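Local atomic coordinates of trichothecene 3-O-acetyltransferase (Gibberella zeae, PDB entry 2RKV), a protein that transfers an acetyl group from acetyl coenzyme A to the 3-hydroxyl of trichothecene mycotoxins, as a member of the BAHD acyltransferase superfamily. Residues F234-K239 with F423-S428; D246-T251 with E325-T330; F258-D263 with R333-L338; A381-W386 with F414-P419. One frame throughout, in Å; residues are numbered along the deposited sequence.

Contact 1 of 4, residues F234-K239 with F423-S428; sequences FTFSPK and FCAALS
Phe236 and Phe423 form an antiparallel hydrogen-bonded pair, their CB atoms in contact while the Phe423 ring leads away: Phe236 N gives a nearly straight bond to Phe423 O at 2.9 Å (169° at the hydrogen), and Phe423 N returns one to Phe236 O. Two residues along, Phe234 and Ala425 repeat the exchange, with Ala425 N reaching Phe234 O at 2.9 Å. Between the two pairs, Thr235 and Cys424 form a non-hydrogen-bonded pair, where Thr235 CA brings a C-H to Phe423 O at 3.3 Å. The packed face carries the aromatic side chains. With CG anti to the carbonyl carbon (chi1 -63°), the Phe236 ring sets CE1 4.1 Å from Ala425 CB. Phe234 does likewise, CE1 touching Leu427 CD2 at 4.1 Å as the two side chains cross at about a right angle. Strands 229-236 and 423-430 are neighbours in the mixed sheet with strands 411-414 and 375-379. Helix 261-277 covers Phe236 and Phe423, while Met434 and Lys438 of helix 431-439 lie against Phe234. On the other face Cys424 is buried against Phe233, and looseness is confined to Thr235, partly exposed; past it, Ser237 OG caps helix 238-249 at Ala240 N.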
# COMPACT_ATOMS: atom_id res chain seq x y z
N PHE A 234 4.12 -4.96 -14.15
CA PHE A 234 3.42 -5.41 -15.34
C PHE A 234 2.26 -4.47 -15.63
O PHE A 234 1.56 -4.14 -14.73
CB PHE A 234 2.85 -6.82 -15.10
CG PHE A 234 3.90 -7.87 -14.90
CD1 PHE A 234 4.37 -8.18 -13.66
CD2 PHE A 234 4.37 -8.59 -15.96
CE1 PHE A 234 5.30 -9.14 -13.51
CE2 PHE A 234 5.31 -9.56 -15.80
CZ PHE A 234 5.80 -9.81 -14.61
N THR A 235 2.05 -4.04 -16.83
CA THR A 235 0.92 -3.18 -17.16
C THR A 235 -0.18 -3.96 -17.86
O THR A 235 0.08 -4.92 -18.50
CB THR A 235 1.38 -2.01 -18.04
OG1 THR A 235 1.93 -2.51 -19.27
CG2 THR A 235 2.56 -1.29 -17.40
N PHE A 236 -1.37 -3.49 -17.61
CA PHE A 236 -2.57 -4.02 -18.20
C PHE A 236 -3.32 -2.85 -18.82
O PHE A 236 -3.71 -1.96 -18.17
CB PHE A 236 -3.44 -4.72 -17.13
CG PHE A 236 -2.80 -5.93 -16.50
CD1 PHE A 236 -1.89 -5.80 -15.49
CD2 PHE A 236 -3.09 -7.17 -16.92
CE1 PHE A 236 -1.30 -6.87 -14.95
CE2 PHE A 236 -2.49 -8.24 -16.37
CZ PHE A 236 -1.60 -8.08 -15.39
N SER A 237 -3.49 -2.92 -20.13
CA SER A 237 -4.15 -1.85 -20.87
C SER A 237 -5.62 -1.73 -20.46
O SER A 237 -6.17 -2.68 -19.89
CB SER A 237 -4.03 -2.10 -22.38
OG SER A 237 -4.83 -3.20 -22.78
N PRO A 238 -6.26 -0.57 -20.71
CA PRO A 238 -7.70 -0.47 -20.43
C PRO A 238 -8.50 -1.59 -21.10
O PRO A 238 -9.43 -2.13 -20.48
CB PRO A 238 -8.07 0.89 -21.04
CG PRO A 238 -6.80 1.69 -20.97
CD PRO A 238 -5.71 0.70 -21.24
N LYS A 239 -8.11 -1.96 -22.32
CA LYS A 239 -8.80 -3.04 -23.04
C LYS A 239 -8.56 -4.40 -22.36
O LYS A 239 -9.51 -5.18 -22.19
CB LYS A 239 -8.37 -3.07 -24.52
CG LYS A 239 -9.27 -3.93 -25.40
CD LYS A 239 -8.92 -3.79 -26.88
N PHE A 423 -3.91 -0.27 -15.70
CA PHE A 423 -3.44 -0.78 -14.42
C PHE A 423 -1.96 -1.10 -14.47
O PHE A 423 -1.43 -1.50 -15.51
CB PHE A 423 -4.20 -2.04 -14.01
CG PHE A 423 -5.43 -1.79 -13.18
CD1 PHE A 423 -6.49 -1.02 -13.68
CD2 PHE A 423 -5.56 -2.36 -11.91
CE1 PHE A 423 -7.65 -0.82 -12.91
CE2 PHE A 423 -6.72 -2.15 -11.14
CZ PHE A 423 -7.76 -1.38 -11.64
N CYS A 424 -1.31 -0.96 -13.32
CA CYS A 424 0.07 -1.39 -13.16
C CYS A 424 0.17 -2.23 -11.90
O CYS A 424 -0.12 -1.75 -10.80
CB CYS A 424 1.01 -0.19 -13.06
SG CYS A 424 2.75 -0.66 -12.80
N ALA A 425 0.54 -3.50 -12.07
CA ALA A 425 0.71 -4.40 -10.93
C ALA A 425 2.18 -4.62 -10.62
O ALA A 425 2.97 -4.95 -11.51
CB ALA A 425 0.00 -5.75 -11.20
N ALA A 426 2.56 -4.42 -9.35
CA ALA A 426 3.90 -4.78 -8.87
C ALA A 426 3.88 -6.17 -8.24
O ALA A 426 3.15 -6.41 -7.29
CB ALA A 426 4.41 -3.75 -7.87
N LEU A 427 4.67 -7.08 -8.81
CA LEU A 427 4.73 -8.46 -8.31
C LEU A 427 6.12 -8.79 -7.79
O LEU A 427 7.11 -8.46 -8.46
CB LEU A 427 4.38 -9.45 -9.43
CG LEU A 427 2.90 -9.74 -9.68
CD1 LEU A 427 2.10 -8.50 -10.09
CD2 LEU A 427 2.76 -10.82 -10.72
N SER A 428 6.19 -9.40 -6.61
CA SER A 428 7.44 -9.95 -6.10
C SER A 428 7.30 -11.47 -6.05
O SER A 428 6.40 -12.00 -5.40
CB SER A 428 7.80 -9.39 -4.72
OG SER A 428 9.11 -9.81 -4.33

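Contact 2 of 4, residues D246-T251 with E325-T330; sequences DAATKT and ESLGAT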
# COMPACT_ATOMS: atom_id res chain seq x y z
N ASP A 246 -14.86 -8.91 -18.35
CA ASP A 246 -15.82 -9.63 -19.20
C ASP A 246 -15.72 -11.15 -18.98
O ASP A 246 -16.74 -11.83 -18.75
CB ASP A 246 -15.59 -9.26 -20.68
CG ASP A 246 -16.49 -10.02 -21.65
OD1 ASP A 246 -17.73 -10.00 -21.50
OD2 ASP A 246 -15.95 -10.64 -22.59
N ALA A 247 -14.49 -11.67 -19.02
CA ALA A 247 -14.22 -13.11 -18.84
C ALA A 247 -14.71 -13.64 -17.49
O ALA A 247 -15.29 -14.72 -17.41
CB ALA A 247 -12.74 -13.38 -19.03
N ALA A 248 -14.46 -12.87 -16.43
CA ALA A 248 -14.94 -13.18 -15.09
C ALA A 248 -16.46 -13.11 -14.98
O ALA A 248 -17.09 -14.00 -14.41
CB ALA A 248 -14.30 -12.24 -14.08
N THR A 249 -17.05 -12.04 -15.52
CA THR A 249 -18.49 -11.80 -15.42
C THR A 249 -19.29 -12.93 -16.08
O THR A 249 -20.35 -13.33 -15.59
CB THR A 249 -18.84 -10.42 -16.02
OG1 THR A 249 -18.17 -9.40 -15.26
CG2 THR A 249 -20.35 -10.15 -16.02
N LYS A 250 -18.75 -13.46 -17.17
CA LYS A 250 -19.39 -14.57 -17.89
C LYS A 250 -19.36 -15.89 -17.13
O LYS A 250 -20.09 -16.83 -17.49
CB LYS A 250 -18.72 -14.79 -19.23
CG LYS A 250 -19.13 -13.81 -20.29
CD LYS A 250 -18.29 -14.07 -21.52
CE LYS A 250 -18.75 -13.26 -22.69
NZ LYS A 250 -17.70 -13.27 -23.76
N THR A 251 -18.53 -15.98 -16.09
CA THR A 251 -18.31 -17.26 -15.41
C THR A 251 -18.49 -17.22 -13.89
O THR A 251 -17.85 -17.97 -13.15
CB THR A 251 -16.92 -17.86 -15.77
OG1 THR A 251 -15.90 -16.87 -15.57
CG2 THR A 251 -16.89 -18.34 -17.23
N GLU A 325 -9.91 -23.73 -12.34
CA GLU A 325 -11.28 -23.20 -12.36
C GLU A 325 -11.38 -21.95 -13.25
O GLU A 325 -10.36 -21.39 -13.66
CB GLU A 325 -11.76 -22.92 -10.94
CG GLU A 325 -11.10 -21.70 -10.28
CD GLU A 325 -11.56 -21.47 -8.85
OE1 GLU A 325 -12.30 -22.32 -8.29
OE2 GLU A 325 -11.16 -20.44 -8.27
N SER A 326 -12.61 -21.54 -13.58
CA SER A 326 -12.83 -20.36 -14.42
C SER A 326 -12.35 -19.08 -13.72
O SER A 326 -12.18 -19.07 -12.50
CB SER A 326 -14.31 -20.20 -14.77
OG SER A 326 -15.07 -19.88 -13.62
N LEU A 327 -12.15 -18.02 -14.50
CA LEU A 327 -11.77 -16.73 -13.92
C LEU A 327 -12.86 -16.21 -12.99
O LEU A 327 -12.58 -15.69 -11.91
CB LEU A 327 -11.47 -15.69 -15.00
CG LEU A 327 -10.84 -14.38 -14.48
CD1 LEU A 327 -9.54 -14.65 -13.72
CD2 LEU A 327 -10.62 -13.36 -15.61
N GLY A 328 -14.11 -16.37 -13.42
CA GLY A 328 -15.27 -15.98 -12.62
C GLY A 328 -15.39 -16.73 -11.31
O GLY A 328 -15.79 -16.15 -10.30
N ALA A 329 -15.06 -18.03 -11.32
CA ALA A 329 -15.05 -18.81 -10.09
C ALA A 329 -14.06 -18.20 -9.08
O ALA A 329 -14.39 -18.05 -7.91
CB ALA A 329 -14.69 -20.27 -10.37
N THR A 330 -12.89 -17.81 -9.57
CA THR A 330 -11.85 -17.25 -8.70
C THR A 330 -12.24 -15.85 -8.22
O THR A 330 -12.09 -15.52 -7.03
CB THR A 330 -10.48 -17.23 -9.39
OG1 THR A 330 -10.20 -18.53 -9.94
CG2 THR A 330 -9.40 -16.87 -8.39
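A helix N-terminus docks here against the end of another helix: Ser326, the N-cap of helix 327-335, and the first residues after it meet the last turn of helix 238-249 and Thr251 just beyond. Thr251 OG1 is the polar link. It accepts from Gly328 N at 2.8 Å, a bond bent to 133° at the hydrogen, and gives its own proton to Ala247 O at 2.9 Å, in the carbonyl plane and on a lone pair. One hydroxyl thus ties the first turn of one helix to the last turn of the other. Its place follows from chi1 of 51°, which sets OG1 between the backbone N and the carbonyl carbon, facing Gly328 N, while Thr251 CB packs on Ser326 CB. Gly328 lets the backbones close up: its CA lies 3.2 Å from Ala248 O and 3.3 Å from Thr251 O, the latter a CA-H...O contact. Beside these polar contacts Leu327 reaches over helix 238-249, its CD2 4.0 Å from Ala247 CB and its CG 4.1 Å from Ala248 CB. Leu327 also packs on Ala267 and Phe268 of helix 261-277. Ser326 OG accepts from Ala329 N at 3.0 Å, the bond of a serine N-cap. The whole is an N-capped helix start packed, at a glycine, on the end of another helix.

Contact 3 of 4, residues F258-D263 with R333-L338; sequences FVSTDD and RLRSEL. With COA (coenzyme A), chain B.
Arg335 reaches from the last turn of helix 327-335 to the capped start of helix 261-277, where Ser260 and Asp263 form a capping box beside the pyrophosphate of coenzyme A: Asp263 N donates to Ser260 OG at 2.9 Å, and Ser260 N to Asp263 OD2. Arg335 CB lies 3.9 Å from Val259 CG1, the two side chains running past each other in opposite directions, and is also near Asp263 OD2. CG stands anti to the backbone N (chi1 177°) and touches Phe258 O at 3.4 Å. Bends at chi2 and chi3 then fold the chain back, keeping CD near Asp263 OD2 and delivering NE to that oxygen at 2.7 Å, on its syn lone pair and almost in the guanidinium plane. The carboxylate is turned 61° from that plane, and NH1 adds only weak bonds to its two oxygens. NH1 also donates to coenzyme A O2A and, weakly, to O5A, while NH2 meets O2A at 3.1 Å. The guanidinium therefore bridges the carboxylate and the O2A phosphate, with only a weak bond to the other, and Leu338 CD1 lies 3.4 Å above one face. Ser260 N comes to Asp263 OD2 from above the carboxylate plane, and Asp263 OD1 has a further salt bridge to Arg291; these bonds should hold the acid in place and help to balance its charge. The same helix start serves the cofactor: Thr261 N and OG1 both bind the 3'-phosphate oxygen O9A. Phe258 lays its ring over the adenine, CD1 lying 3.4 Å from C4A.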
# COMPACT_ATOMS: atom_id res chain seq x y z
N PHE A 258 -22.25 -9.88 -9.20
CA PHE A 258 -21.29 -9.14 -10.01
C PHE A 258 -19.92 -9.20 -9.36
O PHE A 258 -19.81 -9.47 -8.16
CB PHE A 258 -21.73 -7.67 -10.17
CG PHE A 258 -21.71 -6.89 -8.88
CD1 PHE A 258 -20.53 -6.29 -8.44
CD2 PHE A 258 -22.86 -6.77 -8.11
CE1 PHE A 258 -20.50 -5.57 -7.23
CE2 PHE A 258 -22.85 -6.06 -6.91
CZ PHE A 258 -21.66 -5.46 -6.47
N VAL A 259 -18.89 -8.97 -10.16
CA VAL A 259 -17.56 -8.72 -9.61
C VAL A 259 -17.02 -7.42 -10.20
O VAL A 259 -17.61 -6.87 -11.13
CB VAL A 259 -16.57 -9.89 -9.89
CG1 VAL A 259 -17.01 -11.14 -9.13
CG2 VAL A 259 -16.39 -10.14 -11.40
N SER A 260 -15.92 -6.92 -9.65
CA SER A 260 -15.31 -5.68 -10.11
C SER A 260 -14.11 -5.93 -11.01
O SER A 260 -13.56 -7.05 -11.08
CB SER A 260 -14.85 -4.85 -8.92
OG SER A 260 -13.78 -5.50 -8.24
N THR A 261 -13.68 -4.86 -11.68
CA THR A 261 -12.43 -4.86 -12.43
C THR A 261 -11.28 -5.32 -11.53
O THR A 261 -10.49 -6.19 -11.91
CB THR A 261 -12.15 -3.43 -13.00
OG1 THR A 261 -13.21 -3.06 -13.89
CG2 THR A 261 -10.85 -3.40 -13.77
N ASP A 262 -11.20 -4.74 -10.34
CA ASP A 262 -10.18 -5.08 -9.35
C ASP A 262 -10.24 -6.57 -8.96
O ASP A 262 -9.22 -7.24 -8.90
CB ASP A 262 -10.33 -4.18 -8.13
CG ASP A 262 -9.10 -4.16 -7.25
OD1 ASP A 262 -8.76 -5.22 -6.67
OD2 ASP A 262 -8.47 -3.07 -7.16
N ASP A 263 -11.45 -7.08 -8.72
CA ASP A 263 -11.66 -8.51 -8.47
C ASP A 263 -11.07 -9.38 -9.58
O ASP A 263 -10.39 -10.38 -9.33
CB ASP A 263 -13.15 -8.85 -8.42
CG ASP A 263 -13.87 -8.33 -7.19
OD1 ASP A 263 -13.22 -7.92 -6.19
OD2 ASP A 263 -15.11 -8.31 -7.24
N ARG A 333 -14.74 -15.94 -5.41
CA ARG A 333 -14.13 -16.16 -4.09
C ARG A 333 -13.80 -14.82 -3.43
O ARG A 333 -14.06 -14.62 -2.25
CB ARG A 333 -12.83 -16.96 -4.19
CG ARG A 333 -13.00 -18.38 -4.70
CD ARG A 333 -11.65 -19.03 -4.95
NE ARG A 333 -11.80 -20.36 -5.55
CZ ARG A 333 -11.95 -21.49 -4.86
NH1 ARG A 333 -11.99 -21.48 -3.53
NH2 ARG A 333 -12.08 -22.64 -5.50
N LEU A 334 -13.20 -13.93 -4.21
CA LEU A 334 -12.76 -12.64 -3.67
C LEU A 334 -13.95 -11.77 -3.27
O LEU A 334 -14.02 -11.28 -2.14
CB LEU A 334 -11.84 -11.92 -4.64
CG LEU A 334 -10.59 -12.72 -5.07
CD1 LEU A 334 -9.72 -11.90 -6.02
CD2 LEU A 334 -9.78 -13.20 -3.87
N ARG A 335 -14.89 -11.60 -4.19
CA ARG A 335 -16.06 -10.75 -3.95
C ARG A 335 -16.93 -11.24 -2.78
O ARG A 335 -17.51 -10.43 -2.06
CB ARG A 335 -16.87 -10.61 -5.26
CG ARG A 335 -18.17 -9.81 -5.19
CD ARG A 335 -18.01 -8.38 -4.68
NE ARG A 335 -16.88 -7.66 -5.28
CZ ARG A 335 -16.67 -6.36 -5.10
NH1 ARG A 335 -15.60 -5.78 -5.65
NH2 ARG A 335 -17.51 -5.64 -4.37
N SER A 336 -16.95 -12.56 -2.55
CA SER A 336 -17.79 -13.16 -1.50
C SER A 336 -17.45 -12.70 -0.07
O SER A 336 -18.25 -12.86 0.84
CB SER A 336 -17.76 -14.69 -1.58
OG SER A 336 -16.53 -15.21 -1.08
N GLU A 337 -16.25 -12.14 0.10
CA GLU A 337 -15.76 -11.71 1.42
C GLU A 337 -15.92 -10.21 1.68
O GLU A 337 -15.50 -9.72 2.72
CB GLU A 337 -14.28 -12.11 1.60
CG GLU A 337 -14.07 -13.55 2.01
CD GLU A 337 -14.75 -13.85 3.34
OE1 GLU A 337 -14.31 -13.31 4.39
OE2 GLU A 337 -15.74 -14.59 3.32
N LEU A 338 -16.53 -9.49 0.74
CA LEU A 338 -16.59 -8.03 0.83
C LEU A 338 -17.90 -7.47 1.36
O LEU A 338 -18.15 -6.27 1.26
CB LEU A 338 -16.25 -7.40 -0.53
CG LEU A 338 -14.82 -7.61 -1.01
CD1 LEU A 338 -14.65 -7.03 -2.40
CD2 LEU A 338 -13.79 -7.02 -0.02
N1A COA B . -23.93 -4.10 -10.59
C2A COA B . -22.73 -4.33 -11.23
N3A COA B . -21.55 -3.88 -10.66
C4A COA B . -21.60 -3.22 -9.47
C5A COA B . -22.81 -2.99 -8.82
C6A COA B . -24.00 -3.43 -9.39
N6A COA B . -25.17 -2.99 -8.92
N7A COA B . -22.55 -2.32 -7.66
C8A COA B . -21.21 -2.12 -7.58
N9A COA B . -20.61 -2.67 -8.69
C1B COA B . -19.18 -2.65 -9.03
C2B COA B . -18.79 -1.25 -9.46
O2B COA B . -19.16 -1.00 -10.78
C3B COA B . -17.29 -1.31 -9.26
O3B COA B . -16.73 -2.09 -10.27
P3B COA B . -15.80 -1.43 -11.38
O7A COA B . -14.65 -0.74 -10.68
O8A COA B . -16.66 -0.47 -12.15
O9A COA B . -15.32 -2.54 -12.28
C4B COA B . -17.15 -2.19 -8.05
O4B COA B . -18.35 -2.94 -7.92
C5B COA B . -16.88 -1.36 -6.82
O5B COA B . -16.54 -2.35 -5.90
P1A COA B . -15.73 -2.01 -4.58
O1A COA B . -16.26 -0.72 -3.95
O2A COA B . -15.78 -3.20 -3.65
O3A COA B . -14.26 -1.60 -5.05
P2A COA B . -13.25 -2.45 -5.94
O4A COA B . -12.74 -1.55 -7.04
O5A COA B . -13.81 -3.77 -6.38
O6A COA B . -12.07 -2.73 -4.91
CBP COA B . -11.13 -3.34 -2.81
CCP COA B . -12.21 -3.66 -3.84
CDP COA B . -9.75 -3.49 -3.46
CEP COA B . -11.21 -4.36 -1.67
CAP COA B . -11.37 -1.91 -2.32
OAP COA B . -12.64 -1.79 -1.71
C9P COA B . -10.35 -1.48 -1.32
O9P COA B . -10.58 -1.73 0.04
N8P COA B . -9.28 -0.88 -1.82
C7P COA B . -8.18 -0.44 -0.99
C6P COA B . -7.30 -1.62 -0.61
C5P COA B . -6.17 -1.06 0.21
O5P COA B . -6.42 -0.28 1.15
N4P COA B . -4.95 -1.44 -0.14

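Contact 4 of 4, residues A381-W386 with F414-P419; sequences AKVGLW and FMPKKP
Trp386 and Pro416 are joined by a hydrogen bond from NE1 to Pro416 O at 2.9 Å, between two loops: one after strand 375-379, the other the hairpin connection from strand 411-414 to strand 423-430. The carbonyl oxygen sits close to the indole plane, at the edge of the ring, but NE1 stands well above the plane of the carbonyl, 66° out of it. One indole face rests on Lys418 CA and the Pro419 ring: Lys418 CA lies 3.9 Å from the centroid of the five-membered ring and Pro419 CD 4.0 Å from that of the six-membered ring, both CH-pi contacts. The extended Lys418 chain continues over the same face, Lys418 CG lying 3.7 Å from Trp386 CH2. With Trp386 CG anti to the carbonyl carbon (chi1 -76°), the indole is swung toward the other loop, bringing CD1 to Pro416 CB at 3.7 Å. Pro416 CG in turn presses against both Val383 CG2, tight at 3.4 Å, and Leu385 CD1. A backbone bond fixes the other end of the contact, Lys417 N meeting Ala381 O at 2.9 Å. Further out, Val400 of strand 399-401 backs Leu385, Trp386 and Pro416, while Asp165 of helix 161-176 accepts from Gly384 N. Phe414 packs against helix 261-277 and continues the sheet through backbone bonds to Ser378 and Trp380. Where the loops leave the sheet, Ala381 CA directs a C-H at Met415 O, 3.3 Å away.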
# COMPACT_ATOMS: atom_id res chain seq x y z
N ALA A 381 -5.45 1.01 -6.38
CA ALA A 381 -6.04 1.43 -7.65
C ALA A 381 -6.93 2.67 -7.55
O ALA A 381 -6.94 3.50 -8.46
CB ALA A 381 -6.83 0.28 -8.29
N LYS A 382 -7.65 2.78 -6.44
CA LYS A 382 -8.69 3.80 -6.27
C LYS A 382 -8.22 5.07 -5.57
O LYS A 382 -9.02 5.97 -5.35
CB LYS A 382 -9.89 3.20 -5.52
N VAL A 383 -6.94 5.14 -5.20
CA VAL A 383 -6.45 6.36 -4.54
C VAL A 383 -6.25 7.48 -5.57
O VAL A 383 -6.14 7.22 -6.78
CB VAL A 383 -5.23 6.14 -3.62
CG1 VAL A 383 -5.55 5.07 -2.56
CG2 VAL A 383 -3.99 5.77 -4.39
N GLY A 384 -6.19 8.72 -5.08
CA GLY A 384 -6.36 9.89 -5.94
C GLY A 384 -5.11 10.59 -6.45
O GLY A 384 -5.21 11.69 -6.98
N LEU A 385 -3.96 9.93 -6.31
CA LEU A 385 -2.64 10.55 -6.53
C LEU A 385 -2.40 11.14 -7.91
O LEU A 385 -1.65 12.11 -8.04
CB LEU A 385 -1.53 9.56 -6.16
CG LEU A 385 -1.41 9.27 -4.67
CD1 LEU A 385 -0.62 7.98 -4.44
CD2 LEU A 385 -0.77 10.45 -3.92
N TRP A 386 -3.03 10.57 -8.95
CA TRP A 386 -2.89 11.09 -10.31
C TRP A 386 -3.45 12.51 -10.50
O TRP A 386 -3.19 13.16 -11.53
CB TRP A 386 -3.56 10.16 -11.32
CG TRP A 386 -2.81 8.91 -11.64
CD1 TRP A 386 -2.94 7.70 -11.03
CD2 TRP A 386 -1.85 8.73 -12.70
NE1 TRP A 386 -2.10 6.78 -11.62
CE2 TRP A 386 -1.43 7.39 -12.65
CE3 TRP A 386 -1.31 9.59 -13.67
CZ2 TRP A 386 -0.49 6.86 -13.54
CZ3 TRP A 386 -0.37 9.07 -14.57
CH2 TRP A 386 0.03 7.72 -14.49
N PHE A 414 -1.29 -3.10 -6.58
CA PHE A 414 -1.78 -2.38 -7.76
C PHE A 414 -1.50 -0.90 -7.53
O PHE A 414 -1.82 -0.37 -6.46
CB PHE A 414 -3.29 -2.55 -7.99
CG PHE A 414 -3.74 -3.96 -8.28
CD1 PHE A 414 -2.83 -4.95 -8.64
CD2 PHE A 414 -5.09 -4.28 -8.20
CE1 PHE A 414 -3.28 -6.25 -8.92
CE2 PHE A 414 -5.54 -5.59 -8.46
CZ PHE A 414 -4.62 -6.57 -8.82
N MET A 415 -0.92 -0.25 -8.53
CA MET A 415 -0.72 1.20 -8.47
C MET A 415 -2.05 1.94 -8.58
O MET A 415 -3.05 1.36 -9.01
CB MET A 415 0.22 1.64 -9.59
CG MET A 415 1.62 1.01 -9.53
SD MET A 415 2.47 1.32 -7.96
CE MET A 415 2.15 -0.20 -7.07
N PRO A 416 -2.07 3.23 -8.19
CA PRO A 416 -3.26 4.02 -8.52
C PRO A 416 -3.52 3.93 -10.03
O PRO A 416 -2.60 4.05 -10.84
CB PRO A 416 -2.88 5.44 -8.07
CG PRO A 416 -1.85 5.22 -7.00
CD PRO A 416 -1.07 4.00 -7.43
N LYS A 417 -4.77 3.67 -10.39
CA LYS A 417 -5.18 3.49 -11.78
C LYS A 417 -4.86 4.75 -12.60
O LYS A 417 -5.18 5.86 -12.17
CB LYS A 417 -6.69 3.19 -11.82
CG LYS A 417 -7.22 2.78 -13.17
CD LYS A 417 -8.76 2.81 -13.18
CE LYS A 417 -9.30 4.20 -13.56
NZ LYS A 417 -9.45 5.08 -12.37
N LYS A 418 -4.22 4.58 -13.76
CA LYS A 418 -4.00 5.71 -14.67
C LYS A 418 -5.38 6.20 -15.10
O LYS A 418 -6.30 5.39 -15.26
CB LYS A 418 -3.14 5.27 -15.86
CG LYS A 418 -2.64 6.42 -16.75
CD LYS A 418 -1.66 5.95 -17.80
CE LYS A 418 -1.13 7.13 -18.62
NZ LYS A 418 -0.33 6.70 -19.79
N PRO A 419 -5.56 7.53 -15.24
CA PRO A 419 -6.90 8.05 -15.56
C PRO A 419 -7.59 7.36 -16.74
O PRO A 419 -8.82 7.20 -16.71
CB PRO A 419 -6.63 9.53 -15.85
CG PRO A 419 -5.46 9.85 -14.95
CD PRO A 419 -4.59 8.63 -15.07

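Overall arrangement
Contacts 2, 3 and 4 all fall within the stretch of chain closed by contact 1. Contacts 2 and 3 interleave, contact 4 following both. Strand 423-430 links contact 1 to contact 4, their centres 12 Å apart, through a probable Cys424 O to Met415 N hydrogen bond and packing of Phe423 on Ala381 and Lys417. Contacts 2 and 3 share helix 327-335, their centres 11 Å apart, and meet through the Glu325-Arg333 salt bridge. Contact 2 also uses helix 238-249, which leaves the sheet at contact 1. Asp262 of contact 3 touches Phe414 and Ala381 of contact 4. Contact 3 binds coenzyme A directly; contacts 1 and 4 bring side chains within about 7 and 6 Å of it.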